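PDB 6R3Z: probable adhesion protein from Pseudomonas aeruginosa PAO1, which binds divalent metal ions such as ferrous iron as the solute-binding protein of a transport system, and probably delivers them for uptake. Local coordinates for residues 107-119 with 176-188. Numbering follows the deposited sequence.
Sequences VVNPHTFLSISAS and IHGAYDYLLREFG. With NI (nickel (II) ion), chain B.
His111 and His177 meet at the nickel ion, each binding it through NE2 at 2.2 Å, with ring planes turned 82° apart; His41, His66, His199 and His250 complete the six-histidine site, which also binds ferrous iron and manganese. CA of Ala179 sits over the centre of the His111 ring in a CH-pi contact, while the far ring nitrogen, ND1, donates within the ring plane to Asn109 OD1 at 2.8 Å. That oxygen also accepts from His111 N, closing an Asx turn, so a second-shell amide fixes the rotation of a metal ligand. With CG anti to the backbone N (chi1 -167°), the Asn109 amide reaches the other segment too: ND2 donates to Gly178 O at 2.8 Å. Tyr182 lies alongside Thr112, whose CA covers one ring face, and its OH donates in the carbonyl plane to a lone pair of Asn109 O, a short bond of 2.6 Å. Leu114 CD1 packs against Ala179 CB at 3.7 Å and touches CE1 of the Tyr180 ring. At the other end, the extended Glu186 side chain meets the start of helix 116-133. Glu186 OE1 accepts from Ile116 N at 2.8 Å, and its OE2 from both Ser117 N, on the syn lone pair, and Ser117 OG, from the anti side, tilted out of the carboxylate plane; the helix N-terminus probably stabilises the negative charge. Ser115 OG caps the same helix through Ala118 N. Part of the metal site of a family 9 solute-binding protein, the contact joins the lead-in to helix 116-133 to the segment following strand 172-175, in one of two four-stranded parallel sheets, with Leu183 on helix 260-277.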
# COMPACT_ATOMS: atom_id res chain seq x y z
N VAL A 107 15.76 5.65 -4.43
CA VAL A 107 15.35 4.58 -3.51
C VAL A 107 14.17 3.88 -4.20
O VAL A 107 13.31 4.56 -4.77
CB VAL A 107 14.93 5.13 -2.10
CG1 VAL A 107 14.71 3.98 -1.11
CG2 VAL A 107 15.94 6.13 -1.55
N VAL A 108 14.14 2.53 -4.19
CA VAL A 108 13.01 1.79 -4.79
C VAL A 108 11.77 2.07 -3.92
O VAL A 108 11.83 1.97 -2.68
CB VAL A 108 13.32 0.27 -4.93
CG1 VAL A 108 12.04 -0.56 -5.01
CG2 VAL A 108 14.22 -0.00 -6.13
N ASN A 109 10.66 2.48 -4.55
CA ASN A 109 9.43 2.79 -3.84
C ASN A 109 8.77 1.46 -3.37
O ASN A 109 8.40 0.64 -4.20
CB ASN A 109 8.46 3.62 -4.70
CG ASN A 109 7.32 4.21 -3.88
OD1 ASN A 109 6.75 3.55 -2.99
ND2 ASN A 109 6.95 5.46 -4.17
N PRO A 110 8.61 1.25 -2.05
CA PRO A 110 8.06 -0.03 -1.58
C PRO A 110 6.53 -0.15 -1.58
O PRO A 110 6.02 -1.20 -1.18
CB PRO A 110 8.63 -0.14 -0.17
CG PRO A 110 8.69 1.29 0.31
CD PRO A 110 9.00 2.13 -0.92
N HIS A 111 5.79 0.92 -1.95
CA HIS A 111 4.31 0.96 -1.91
C HIS A 111 3.63 0.30 -3.11
O HIS A 111 2.66 0.84 -3.66
CB HIS A 111 3.82 2.40 -1.73
CG HIS A 111 4.35 3.06 -0.50
ND1 HIS A 111 5.55 3.76 -0.52
CD2 HIS A 111 3.81 3.14 0.74
CE1 HIS A 111 5.70 4.23 0.71
NE2 HIS A 111 4.69 3.87 1.51
N THR A 112 4.14 -0.88 -3.53
CA THR A 112 3.60 -1.64 -4.68
C THR A 112 2.13 -2.04 -4.46
O THR A 112 1.37 -2.15 -5.44
CB THR A 112 4.46 -2.89 -4.93
OG1 THR A 112 4.36 -3.74 -3.78
CG2 THR A 112 5.93 -2.55 -5.25
N PHE A 113 1.73 -2.23 -3.17
CA PHE A 113 0.34 -2.59 -2.82
C PHE A 113 -0.66 -1.48 -3.17
O PHE A 113 -1.85 -1.75 -3.24
CB PHE A 113 0.21 -3.00 -1.35
CG PHE A 113 0.92 -2.08 -0.39
CD1 PHE A 113 0.26 -0.98 0.17
CD2 PHE A 113 2.25 -2.31 -0.03
CE1 PHE A 113 0.91 -0.14 1.07
CE2 PHE A 113 2.91 -1.44 0.86
CZ PHE A 113 2.24 -0.35 1.39
N LEU A 114 -0.20 -0.24 -3.41
CA LEU A 114 -1.13 0.83 -3.79
C LEU A 114 -1.17 0.98 -5.32
O LEU A 114 -0.98 2.06 -5.85
CB LEU A 114 -0.86 2.15 -3.05
CG LEU A 114 -0.94 2.06 -1.51
CD1 LEU A 114 -0.36 3.29 -0.85
CD2 LEU A 114 -2.35 1.79 -1.03
N SER A 115 -1.37 -0.13 -6.00
CA SER A 115 -1.47 -0.22 -7.46
C SER A 115 -2.36 -1.41 -7.72
O SER A 115 -2.16 -2.47 -7.11
CB SER A 115 -0.11 -0.49 -8.09
OG SER A 115 -0.23 -1.03 -9.40
N ILE A 116 -3.33 -1.26 -8.63
CA ILE A 116 -4.22 -2.37 -8.96
C ILE A 116 -3.42 -3.46 -9.70
O ILE A 116 -3.53 -4.64 -9.35
CB ILE A 116 -5.47 -1.88 -9.75
CG1 ILE A 116 -6.39 -0.97 -8.87
CG2 ILE A 116 -6.26 -3.08 -10.36
CD1 ILE A 116 -7.02 -1.63 -7.62
N SER A 117 -2.64 -3.06 -10.74
CA SER A 117 -1.85 -4.02 -11.53
C SER A 117 -0.80 -4.75 -10.68
O SER A 117 -0.70 -5.97 -10.77
CB SER A 117 -1.19 -3.34 -12.73
OG SER A 117 -0.34 -2.29 -12.30
N ALA A 118 -0.06 -4.03 -9.80
CA ALA A 118 0.93 -4.68 -8.94
C ALA A 118 0.23 -5.58 -7.87
O ALA A 118 0.77 -6.62 -7.54
CB ALA A 118 1.84 -3.65 -8.26
N SER A 119 -0.96 -5.18 -7.36
CA SER A 119 -1.72 -5.99 -6.40
C SER A 119 -2.12 -7.33 -7.04
O SER A 119 -1.96 -8.38 -6.42
CB SER A 119 -2.98 -5.27 -5.93
OG SER A 119 -2.63 -4.27 -4.99
N ILE A 176 2.17 14.10 0.31
CA ILE A 176 2.90 14.27 1.59
C ILE A 176 3.82 13.04 1.77
O ILE A 176 5.03 13.19 1.94
CB ILE A 176 1.92 14.42 2.79
CG1 ILE A 176 1.06 15.72 2.71
CG2 ILE A 176 2.67 14.33 4.15
CD1 ILE A 176 1.81 17.04 2.73
N HIS A 177 3.21 11.83 1.73
CA HIS A 177 3.89 10.53 1.87
C HIS A 177 4.20 10.01 0.47
O HIS A 177 3.40 10.22 -0.44
CB HIS A 177 2.99 9.55 2.64
CG HIS A 177 3.67 8.32 3.16
ND1 HIS A 177 4.32 8.33 4.40
CD2 HIS A 177 3.70 7.07 2.66
CE1 HIS A 177 4.73 7.08 4.59
NE2 HIS A 177 4.35 6.28 3.59
N GLY A 178 5.36 9.38 0.28
CA GLY A 178 5.75 8.87 -1.04
C GLY A 178 5.08 7.54 -1.41
O GLY A 178 5.74 6.63 -1.92
N ALA A 179 3.77 7.42 -1.15
CA ALA A 179 3.01 6.18 -1.31
C ALA A 179 2.28 5.99 -2.63
O ALA A 179 1.78 4.88 -2.86
CB ALA A 179 1.99 6.08 -0.18
N TYR A 180 2.11 7.06 -3.44
CA TYR A 180 1.17 7.02 -4.56
C TYR A 180 1.75 7.04 -5.98
O TYR A 180 0.98 7.17 -6.94
CB TYR A 180 0.17 8.17 -4.37
CG TYR A 180 -0.47 8.10 -3.00
CD1 TYR A 180 -1.31 7.04 -2.66
CD2 TYR A 180 -0.06 8.95 -1.97
CE1 TYR A 180 -1.84 6.91 -1.38
CE2 TYR A 180 -0.58 8.83 -0.68
CZ TYR A 180 -1.44 7.78 -0.38
OH TYR A 180 -1.96 7.64 0.89
N ASP A 181 3.06 6.82 -6.12
CA ASP A 181 3.65 6.80 -7.46
C ASP A 181 3.06 5.65 -8.30
O ASP A 181 2.70 5.90 -9.45
CB ASP A 181 5.18 6.74 -7.35
CG ASP A 181 5.72 7.93 -6.57
OD1 ASP A 181 5.65 7.90 -5.31
OD2 ASP A 181 6.18 8.90 -7.21
N TYR A 182 2.88 4.43 -7.71
CA TYR A 182 2.28 3.30 -8.47
C TYR A 182 0.80 3.57 -8.77
O TYR A 182 0.32 3.24 -9.85
CB TYR A 182 2.38 1.98 -7.70
CG TYR A 182 3.80 1.53 -7.43
CD1 TYR A 182 4.53 0.85 -8.40
CD2 TYR A 182 4.42 1.81 -6.22
CE1 TYR A 182 5.84 0.46 -8.16
CE2 TYR A 182 5.73 1.42 -5.97
CZ TYR A 182 6.44 0.74 -6.95
OH TYR A 182 7.74 0.35 -6.73
N LEU A 183 0.09 4.16 -7.80
CA LEU A 183 -1.33 4.49 -7.96
C LEU A 183 -1.53 5.49 -9.11
O LEU A 183 -2.37 5.27 -9.98
CB LEU A 183 -1.91 5.05 -6.66
CG LEU A 183 -3.44 5.15 -6.62
CD1 LEU A 183 -3.97 4.85 -5.23
CD2 LEU A 183 -3.91 6.51 -7.06
N LEU A 184 -0.74 6.58 -9.11
CA LEU A 184 -0.87 7.61 -10.13
C LEU A 184 -0.40 7.12 -11.50
O LEU A 184 -0.94 7.57 -12.52
CB LEU A 184 -0.19 8.91 -9.69
CG LEU A 184 -1.00 9.60 -8.55
CD1 LEU A 184 -0.15 10.48 -7.70
CD2 LEU A 184 -2.19 10.38 -9.12
N ARG A 185 0.55 6.15 -11.52
CA ARG A 185 1.05 5.52 -12.75
C ARG A 185 -0.12 4.85 -13.51
O ARG A 185 -0.08 4.74 -14.73
CB ARG A 185 2.12 4.45 -12.42
CG ARG A 185 2.95 4.03 -13.64
CD ARG A 185 4.14 3.19 -13.23
NE ARG A 185 5.17 3.17 -14.27
CZ ARG A 185 5.35 2.18 -15.13
NH1 ARG A 185 4.58 1.10 -15.08
NH2 ARG A 185 6.31 2.25 -16.04
N GLU A 186 -1.18 4.43 -12.79
CA GLU A 186 -2.32 3.79 -13.45
C GLU A 186 -3.24 4.76 -14.18
O GLU A 186 -4.15 4.34 -14.90
CB GLU A 186 -3.06 2.91 -12.48
CG GLU A 186 -2.10 1.89 -11.93
CD GLU A 186 -2.75 0.73 -11.25
OE1 GLU A 186 -3.53 0.96 -10.29
OE2 GLU A 186 -2.50 -0.42 -11.67
N PHE A 187 -2.96 6.06 -14.04
CA PHE A 187 -3.62 7.13 -14.76
C PHE A 187 -2.66 7.70 -15.81
O PHE A 187 -3.03 8.59 -16.57
CB PHE A 187 -4.08 8.24 -13.80
CG PHE A 187 -5.19 7.82 -12.86
CD1 PHE A 187 -6.52 7.96 -13.23
CD2 PHE A 187 -4.90 7.31 -11.61
CE1 PHE A 187 -7.55 7.59 -12.35
CE2 PHE A 187 -5.92 6.92 -10.74
CZ PHE A 187 -7.24 7.06 -11.11
N GLY A 188 -1.43 7.18 -15.84
CA GLY A 188 -0.36 7.67 -16.71
C GLY A 188 0.20 8.97 -16.18
O GLY A 188 0.69 9.82 -16.94
NI NI B . 4.60 4.12 3.70
O HOH W 1 0.91 0.68 -11.13